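Local coordinates for protein NAD(P)H dehydrogenase (quinone) (Mycobacterium tuberculosis, PDB 1XDI) that probably reduces quinones such as menadione with NADH or NADPH, using one bound FAD per subunit, and may help the bacterium resist reactive oxygen intermediates, at residues Leu119-Pro124 with Glu287-Gln292; Val188-Thr193 with Ala212-Val217; Asp302-Thr307 with Glu342-Ile347. All blocks are in the same frame, centred on the assembly; numbering follows the deposited sequence.

The three contacts move from loop packing at the edge of the FAD-binding region, through a glycine-rich Rossmann-type turn, to a subunit boundary. Interactions 1 and 3 lie on the same side of the chain's centre and touch through I291 CD1 and T307 OG1; the loop between strands 277-279 and 312-314 supplies a segment to each. Interaction 2 lies at the ends of strands 185-188 and 208-211 of the second parallel sheet, its centre about 33 Å from that of interaction 3. Interaction 1 is partly buried and combines an arginine bond with a small apolar core. Interaction 2 is also partly buried, but mostly polar, built round one serine hydroxyl. Interaction 3 is buried and mainly apolar, with other subunits packed against it.

Interaction 1: Leu119-Pro124 with Glu287-Gln292; sequences LIDSTP and ERVGIQ
R288 and V289 pack onto the loop L119-P124 in a mixed polar and apolar loop-to-loop contact, at the end of strand 116-119 in the FAD-binding half of the chain. The second segment starts with a type I beta turn from E287 to G290, closed by G290 N on E287 O, and its two central residues, R288 and V289, carry the contact. CG of R288 lies beside its own backbone N (chi1 -71°), and the chain then runs extended past I120, whose CA is 3.7 Å from R288 CD. At its end R288 NH1 bonds to L119 O over 2.9 Å, nearly along the C=O axis but bent at the N-H (140°), with that oxygen 22° out of the guanidinium plane. E118 OE2 is a weak, long ion-pair partner of NH1. V289 fills the inner side: its CG2 lies 4.2 Å from CD2 of L119 and 3.5 Å from D121 OD2. I312 of strand 312-314 packs on both L119 and V289. At the outer side, CA of P124 makes a C-H...O contact of 3.2 Å with R288 O. The D121 carboxylate is held by H129 ND1 and the amide of R130, so V289 meets an acid already fixed by polar partners, while the arginine binds a carbonyl at the strand end.

Interaction 2: Val188-Thr193 with Ala212-Val217; sequences VGSGVT and ASQDHV
S190 reaches across from the turn after strand 185-188 to the loop A212-V217, which follows the neighbouring parallel strand 208-211. S190 OG accepts a hydrogen bond from Q214 N at 3.2 Å with a nearly straight N-H...O angle of 163°. S213 N also lies 3.2 Å from S190 OG, but its N-H is bent well off that line (124°), so this bond is weak. A chi1 of 49° brings OG to these two amides. A third bond, also weak, runs from G191 N to V217 O over 3.5 Å. Apolar contact is slight: CB of S190 rests on CB of A212, 3.5 Å apart, and also lies against the carbonyl oxygens of H216 and V217. The V217 side chain packs on F233 of helix 223-235. Strand 185-188, helix 192-203 and strand 208-211 form a beta-alpha-beta crossover, with G189 and G191 in a GxGxxG-type turn and G191 at the N-cap of the helix. As in relatives of this family, this is probably the NAD(P)H-binding Rossmann unit; T193 in the first turn touches FAD. The Q214 N bond makes the serine hydroxyl an acceptor, with S213 N a weak addition, and ties the glycine-rich turn to the loop beyond the second strand.

Interaction 3: Asp302-Thr307 with Glu342-Ile347; sequences DRVSRT and EGVSPI
The carbonyl O of R303 is met by two groups of the facing segment. I347 N gives R303 O a weak hydrogen bond of 3.4 Å, with an N-H...O angle of 150°, and CA of P346 adds a C-H...O contact to R303 O from 3.4 Å. The pyrrolidine ring of P346 also meets two side chains. R303 crosses it obliquely: the chain bends at chi3 (-34°), which sets NE, and R303 NH1 lies 3.3 Å from P346 CG. V304 lies beside the proline and points the same way, its CG2 3.9 Å from P346 CG. The same CG2 of V304 also meets V344 CG1 at 3.9 Å, the two valines crossing at about a right angle. CG1 of V344 is placed for this by lying anti to the backbone N (chi1 -175°).

The contact joins the loop ahead of strand 312-314, in the FAD-binding parallel sheet, to the connection that leaves helix 325-339 for strand 353-356 of the antiparallel sheet, in the part of the chain that carries the family's dimerisation domain. Helix 325-339 backs both segments: S305 OG bonds to Q331 O, V304 packs on H338, and I347 packs on I334. Across the subunit boundary, G341 of a second subunit lies on R303 and V304, G343 of that subunit lies on P346, and R306 NH2 bonds to A339 O of the second subunit. L447 of a third subunit packs on I347.

Interaction 1: Leu119-Pro124 with Glu287-Gln292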
loop_
_atom_site.group_PDB
_atom_site.type_symbol
_atom_site.label_atom_id
_atom_site.label_comp_id
_atom_site.label_asym_id
_atom_site.label_seq_id
_atom_site.Cartn_x
_atom_site.Cartn_y
_atom_site.Cartn_z
ATOM N N LEU A 119 -6.281 -42.267 12.345
ATOM C CA LEU A 119 -7.442 -41.819 13.122
ATOM C C LEU A 119 -8.227 -43.010 13.654
ATOM O O LEU A 119 -8.537 -43.925 12.882
ATOM C CB LEU A 119 -8.385 -41.001 12.240
ATOM C CG LEU A 119 -8.144 -39.516 12.181
ATOM C CD1 LEU A 119 -8.431 -39.067 10.806
ATOM C CD2 LEU A 119 -9.014 -38.812 13.169
ATOM N N ILE A 120 -8.541 -43.026 14.955
ATOM C CA ILE A 120 -9.327 -44.134 15.492
ATOM C C ILE A 120 -10.581 -43.711 16.255
ATOM O O ILE A 120 -11.064 -44.471 17.094
ATOM C CB ILE A 120 -8.508 -45.048 16.414
ATOM C CG1 ILE A 120 -8.051 -44.280 17.652
ATOM C CG2 ILE A 120 -7.317 -45.619 15.685
ATOM C CD1 ILE A 120 -7.186 -45.160 18.639
ATOM N N ASP A 121 -11.120 -42.529 15.957
ATOM C CA ASP A 121 -12.328 -42.023 16.626
ATOM C C ASP A 121 -13.474 -43.004 16.826
ATOM O O ASP A 121 -13.906 -43.694 15.900
ATOM C CB ASP A 121 -12.887 -40.829 15.881
ATOM C CG ASP A 121 -11.976 -39.640 15.932
ATOM O OD1 ASP A 121 -10.742 -39.846 15.948
ATOM O OD2 ASP A 121 -12.497 -38.504 15.944
ATOM N N SER A 122 -13.991 -43.007 18.046
ATOM C CA SER A 122 -15.085 -43.867 18.463
ATOM C C SER A 122 -16.313 -43.842 17.528
ATOM O O SER A 122 -16.691 -44.872 16.953
ATOM C CB SER A 122 -15.491 -43.451 19.863
ATOM O OG SER A 122 -16.090 -44.527 20.557
ATOM N N THR A 123 -16.928 -42.664 17.406
ATOM C CA THR A 123 -18.099 -42.382 16.558
ATOM C C THR A 123 -17.584 -41.410 15.484
ATOM O O THR A 123 -16.397 -41.132 15.452
ATOM C CB THR A 123 -19.144 -41.639 17.347
ATOM O OG1 THR A 123 -19.069 -40.234 17.009
ATOM C CG2 THR A 123 -18.864 -41.807 18.858
ATOM N N PRO A 124 -18.449 -40.906 14.572
ATOM C CA PRO A 124 -17.797 -39.990 13.622
ATOM C C PRO A 124 -17.955 -38.503 13.895
ATOM O O PRO A 124 -17.263 -37.692 13.259
ATOM C CB PRO A 124 -18.407 -40.363 12.267
ATOM C CG PRO A 124 -18.796 -41.735 12.427
ATOM C CD PRO A 124 -19.428 -41.715 13.839
ATOM N N GLU A 287 -12.388 -42.674 7.354
ATOM C CA GLU A 287 -13.762 -43.174 7.375
ATOM C C GLU A 287 -14.362 -42.950 8.728
ATOM O O GLU A 287 -15.544 -42.679 8.829
ATOM C CB GLU A 287 -13.826 -44.674 7.157
ATOM C CG GLU A 287 -12.701 -45.255 6.327
ATOM C CD GLU A 287 -11.731 -46.130 7.131
ATOM O OE1 GLU A 287 -12.186 -46.930 8.000
ATOM O OE2 GLU A 287 -10.509 -46.024 6.863
ATOM N N ARG A 288 -13.547 -43.121 9.766
ATOM C CA ARG A 288 -14.014 -42.987 11.131
ATOM C C ARG A 288 -14.435 -41.568 11.439
ATOM O O ARG A 288 -15.076 -41.288 12.463
ATOM C CB ARG A 288 -12.932 -43.465 12.126
ATOM C CG ARG A 288 -12.757 -44.983 12.106
ATOM C CD ARG A 288 -11.814 -45.543 13.176
ATOM N NE ARG A 288 -11.462 -46.923 12.838
ATOM C CZ ARG A 288 -10.356 -47.317 12.185
ATOM N NH1 ARG A 288 -9.415 -46.446 11.777
ATOM N NH2 ARG A 288 -10.202 -48.613 11.907
ATOM N N VAL A 289 -14.131 -40.670 10.529
ATOM C CA VAL A 289 -14.486 -39.319 10.814
ATOM C C VAL A 289 -15.409 -38.644 9.783
ATOM O O VAL A 289 -15.667 -37.432 9.861
ATOM C CB VAL A 289 -13.176 -38.573 11.088
ATOM C CG1 VAL A 289 -12.963 -37.417 10.120
ATOM C CG2 VAL A 289 -13.157 -38.178 12.544
ATOM N N GLY A 290 -15.929 -39.440 8.845
ATOM C CA GLY A 290 -16.838 -38.922 7.836
ATOM C C GLY A 290 -16.341 -38.451 6.469
ATOM O O GLY A 290 -17.136 -38.195 5.564
ATOM N N ILE A 291 -15.034 -38.312 6.322
ATOM C CA ILE A 291 -14.455 -37.873 5.081
ATOM C C ILE A 291 -14.456 -39.015 4.061
ATOM O O ILE A 291 -14.424 -40.178 4.407
ATOM C CB ILE A 291 -13.028 -37.388 5.320
ATOM C CG1 ILE A 291 -13.049 -36.087 6.096
ATOM C CG2 ILE A 291 -12.289 -37.190 4.025
ATOM C CD1 ILE A 291 -11.660 -35.713 6.524
ATOM N N GLN A 292 -14.554 -38.656 2.793
ATOM C CA GLN A 292 -14.533 -39.615 1.704
ATOM C C GLN A 292 -13.575 -38.963 0.712
ATOM O O GLN A 292 -13.834 -37.850 0.242
ATOM C CB GLN A 292 -15.942 -39.808 1.100
ATOM C CG GLN A 292 -16.895 -40.710 1.935
ATOM C CD GLN A 292 -16.301 -42.123 2.273
ATOM O OE1 GLN A 292 -15.173 -42.457 1.874
ATOM N NE2 GLN A 292 -17.068 -42.943 3.016
#

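Interaction 2: Val188-Thr193 with Ala212-Val217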
loop_
_atom_site.group_PDB
_atom_site.type_symbol
_atom_site.label_atom_id
_atom_site.label_comp_id
_atom_site.label_asym_id
_atom_site.label_seq_id
_atom_site.Cartn_x
_atom_site.Cartn_y
_atom_site.Cartn_z
ATOM N N VAL A 188 10.670 -42.341 -19.525
ATOM C CA VAL A 188 9.263 -42.409 -19.907
ATOM C C VAL A 188 8.394 -41.379 -19.226
ATOM O O VAL A 188 8.314 -41.376 -18.017
ATOM C CB VAL A 188 8.728 -43.831 -19.603
ATOM C CG1 VAL A 188 7.259 -43.942 -19.947
ATOM C CG2 VAL A 188 9.548 -44.841 -20.386
ATOM N N GLY A 189 7.772 -40.494 -19.998
ATOM C CA GLY A 189 6.864 -39.498 -19.432
ATOM C C GLY A 189 7.288 -38.053 -19.510
ATOM O O GLY A 189 8.224 -37.671 -18.848
ATOM N N SER A 190 6.633 -37.221 -20.304
ATOM C CA SER A 190 7.098 -35.851 -20.351
ATOM C C SER A 190 6.467 -35.085 -19.187
ATOM O O SER A 190 5.277 -35.198 -18.939
ATOM C CB SER A 190 6.788 -35.206 -21.717
ATOM O OG SER A 190 5.449 -35.418 -22.098
ATOM N N GLY A 191 7.296 -34.338 -18.464
ATOM C CA GLY A 191 6.869 -33.578 -17.324
ATOM C C GLY A 191 8.088 -32.853 -16.763
ATOM O O GLY A 191 9.221 -33.001 -17.263
ATOM N N VAL A 192 7.849 -32.070 -15.709
ATOM C CA VAL A 192 8.892 -31.298 -15.071
ATOM C C VAL A 192 9.946 -32.169 -14.468
ATOM O O VAL A 192 11.145 -31.857 -14.567
ATOM C CB VAL A 192 8.333 -30.379 -13.959
ATOM C CG1 VAL A 192 9.451 -29.618 -13.301
ATOM C CG2 VAL A 192 7.307 -29.417 -14.574
ATOM N N THR A 193 9.534 -33.269 -13.839
ATOM C CA THR A 193 10.552 -34.099 -13.234
ATOM C C THR A 193 11.230 -35.023 -14.235
ATOM O O THR A 193 12.301 -35.530 -13.961
ATOM C CB THR A 193 10.060 -34.835 -11.931
ATOM O OG1 THR A 193 10.188 -36.243 -12.080
ATOM C CG2 THR A 193 8.654 -34.472 -11.602
ATOM N N ALA A 212 7.784 -39.177 -24.681
ATOM C CA ALA A 212 6.893 -38.122 -24.197
ATOM C C ALA A 212 5.413 -38.261 -24.598
ATOM O O ALA A 212 5.121 -38.589 -25.746
ATOM C CB ALA A 212 7.412 -36.785 -24.726
ATOM N N SER A 213 4.488 -37.970 -23.679
ATOM C CA SER A 213 3.059 -38.032 -23.999
ATOM C C SER A 213 2.687 -36.777 -24.741
ATOM O O SER A 213 1.783 -36.770 -25.562
ATOM C CB SER A 213 2.194 -38.096 -22.761
ATOM O OG SER A 213 2.975 -38.313 -21.609
ATOM N N GLN A 214 3.399 -35.703 -24.480
ATOM C CA GLN A 214 3.061 -34.463 -25.141
ATOM C C GLN A 214 4.017 -34.146 -26.294
ATOM O O GLN A 214 4.811 -34.993 -26.712
ATOM C CB GLN A 214 3.041 -33.334 -24.092
ATOM C CG GLN A 214 1.639 -32.997 -23.531
ATOM C CD GLN A 214 0.828 -34.224 -23.091
ATOM O OE1 GLN A 214 1.314 -35.057 -22.323
ATOM N NE2 GLN A 214 -0.412 -34.332 -23.565
ATOM N N ASP A 215 3.905 -32.921 -26.792
ATOM C CA ASP A 215 4.719 -32.355 -27.850
ATOM C C ASP A 215 6.193 -32.163 -27.524
ATOM O O ASP A 215 7.048 -32.176 -28.396
ATOM C CB ASP A 215 4.179 -30.981 -28.142
ATOM C CG ASP A 215 3.589 -30.902 -29.460
ATOM O OD1 ASP A 215 3.500 -31.972 -30.077
ATOM O OD2 ASP A 215 3.221 -29.800 -29.888
ATOM N N HIS A 216 6.469 -31.901 -26.256
ATOM C CA HIS A 216 7.826 -31.613 -25.792
ATOM C C HIS A 216 8.261 -32.487 -24.641
ATOM O O HIS A 216 7.442 -33.062 -23.924
ATOM C CB HIS A 216 7.918 -30.165 -25.274
ATOM C CG HIS A 216 7.506 -29.107 -26.259
ATOM N ND1 HIS A 216 6.272 -29.089 -26.888
ATOM C CD2 HIS A 216 8.150 -27.981 -26.659
ATOM C CE1 HIS A 216 6.180 -27.996 -27.629
ATOM N NE2 HIS A 216 7.305 -27.308 -27.506
ATOM N N VAL A 217 9.569 -32.541 -24.451
ATOM C CA VAL A 217 10.131 -33.274 -23.328
ATOM C C VAL A 217 9.588 -32.562 -22.111
ATOM O O VAL A 217 9.110 -33.187 -21.176
ATOM C CB VAL A 217 11.634 -33.119 -23.240
ATOM C CG1 VAL A 217 12.117 -33.692 -21.903
ATOM C CG2 VAL A 217 12.311 -33.793 -24.414
#

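Interaction 3: Asp302-Thr307 with Glu342-Ile347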
loop_
_atom_site.group_PDB
_atom_site.type_symbol
_atom_site.label_atom_id
_atom_site.label_comp_id
_atom_site.label_asym_id
_atom_site.label_seq_id
_atom_site.Cartn_x
_atom_site.Cartn_y
_atom_site.Cartn_z
ATOM N N ASP A 302 -9.567 -27.105 1.839
ATOM C CA ASP A 302 -9.959 -25.696 1.781
ATOM C C ASP A 302 -8.914 -24.815 1.172
ATOM O O ASP A 302 -7.870 -25.266 0.689
ATOM C CB ASP A 302 -10.155 -25.175 3.205
ATOM C CG ASP A 302 -11.496 -24.732 3.426
ATOM O OD1 ASP A 302 -12.130 -24.521 2.381
ATOM O OD2 ASP A 302 -11.906 -24.605 4.587
ATOM N N ARG A 303 -9.192 -23.526 1.292
ATOM C CA ARG A 303 -8.316 -22.483 0.805
ATOM C C ARG A 303 -7.667 -22.069 2.132
ATOM O O ARG A 303 -6.664 -21.322 2.180
ATOM C CB ARG A 303 -9.170 -21.364 0.221
ATOM C CG ARG A 303 -8.775 -20.845 -1.162
ATOM C CD ARG A 303 -9.563 -19.539 -1.369
ATOM N NE ARG A 303 -10.897 -19.634 -0.720
ATOM C CZ ARG A 303 -11.486 -18.677 0.015
ATOM N NH1 ARG A 303 -10.883 -17.513 0.226
ATOM N NH2 ARG A 303 -12.695 -18.884 0.527
ATOM N N VAL A 304 -8.259 -22.608 3.201
ATOM C CA VAL A 304 -7.803 -22.369 4.553
ATOM C C VAL A 304 -7.298 -23.698 5.173
ATOM O O VAL A 304 -7.093 -23.853 6.373
ATOM C CB VAL A 304 -8.935 -21.572 5.292
ATOM C CG1 VAL A 304 -9.038 -21.848 6.790
ATOM C CG2 VAL A 304 -8.617 -20.111 5.087
ATOM N N SER A 305 -7.019 -24.636 4.267
ATOM C CA SER A 305 -6.481 -25.968 4.574
ATOM C C SER A 305 -7.344 -26.915 5.366
ATOM O O SER A 305 -6.834 -27.907 5.898
ATOM C CB SER A 305 -5.129 -25.849 5.269
ATOM O OG SER A 305 -4.197 -25.176 4.431
ATOM N N ARG A 306 -8.648 -26.667 5.463
ATOM C CA ARG A 306 -9.383 -27.644 6.226
ATOM C C ARG A 306 -10.229 -28.625 5.463
ATOM O O ARG A 306 -10.706 -28.352 4.367
ATOM C CB ARG A 306 -10.184 -26.988 7.342
ATOM C CG ARG A 306 -11.129 -26.080 6.905
ATOM C CD ARG A 306 -11.489 -25.137 7.978
ATOM N NE ARG A 306 -12.295 -24.245 7.212
ATOM C CZ ARG A 306 -13.365 -23.629 7.636
ATOM N NH1 ARG A 306 -13.761 -23.798 8.902
ATOM N NH2 ARG A 306 -14.055 -22.911 6.751
ATOM N N THR A 307 -10.315 -29.811 6.048
ATOM C CA THR A 307 -11.088 -30.870 5.463
ATOM C C THR A 307 -12.552 -30.633 5.844
ATOM O O THR A 307 -12.904 -29.698 6.565
ATOM C CB THR A 307 -10.661 -32.235 5.996
ATOM O OG1 THR A 307 -10.952 -32.298 7.393
ATOM C CG2 THR A 307 -9.181 -32.432 5.822
ATOM N N GLU A 342 -5.230 -16.836 14.622
ATOM C CA GLU A 342 -4.381 -15.737 14.206
ATOM C C GLU A 342 -4.880 -15.106 12.923
ATOM O O GLU A 342 -5.952 -15.460 12.446
ATOM C CB GLU A 342 -2.969 -16.231 14.046
ATOM C CG GLU A 342 -2.195 -16.081 15.315
ATOM C CD GLU A 342 -0.745 -16.488 15.143
ATOM O OE1 GLU A 342 -0.214 -16.459 14.005
ATOM O OE2 GLU A 342 -0.108 -16.843 16.161
ATOM N N GLY A 343 -4.152 -14.149 12.370
ATOM C CA GLY A 343 -4.615 -13.565 11.122
ATOM C C GLY A 343 -4.524 -14.602 9.997
ATOM O O GLY A 343 -3.535 -15.336 9.925
ATOM N N VAL A 344 -5.513 -14.689 9.110
ATOM C CA VAL A 344 -5.444 -15.695 8.055
ATOM C C VAL A 344 -5.694 -15.176 6.654
ATOM O O VAL A 344 -6.684 -14.523 6.437
ATOM C CB VAL A 344 -6.491 -16.823 8.244
ATOM C CG1 VAL A 344 -6.270 -17.866 7.187
ATOM C CG2 VAL A 344 -6.402 -17.431 9.586
ATOM N N SER A 345 -4.840 -15.536 5.703
ATOM C CA SER A 345 -5.006 -15.148 4.306
ATOM C C SER A 345 -5.011 -16.375 3.396
ATOM O O SER A 345 -3.944 -16.920 3.091
ATOM C CB SER A 345 -3.832 -14.286 3.826
ATOM O OG SER A 345 -3.382 -13.349 4.794
ATOM N N PRO A 346 -6.175 -16.815 2.898
ATOM C CA PRO A 346 -6.167 -18.012 2.002
ATOM C C PRO A 346 -5.062 -18.031 0.908
ATOM O O PRO A 346 -4.681 -16.978 0.394
ATOM C CB PRO A 346 -7.560 -17.998 1.376
ATOM C CG PRO A 346 -8.418 -17.215 2.422
ATOM C CD PRO A 346 -7.503 -16.168 2.986
ATOM N N ILE A 347 -4.540 -19.211 0.546
ATOM C CA ILE A 347 -3.501 -19.289 -0.503
ATOM C C ILE A 347 -4.205 -18.943 -1.848
ATOM O O ILE A 347 -5.323 -19.386 -2.093
ATOM C CB ILE A 347 -2.851 -20.732 -0.674
ATOM C CG1 ILE A 347 -2.612 -21.435 0.651
ATOM C CG2 ILE A 347 -1.486 -20.636 -1.218
ATOM C CD1 ILE A 347 -3.945 -22.034 1.337
#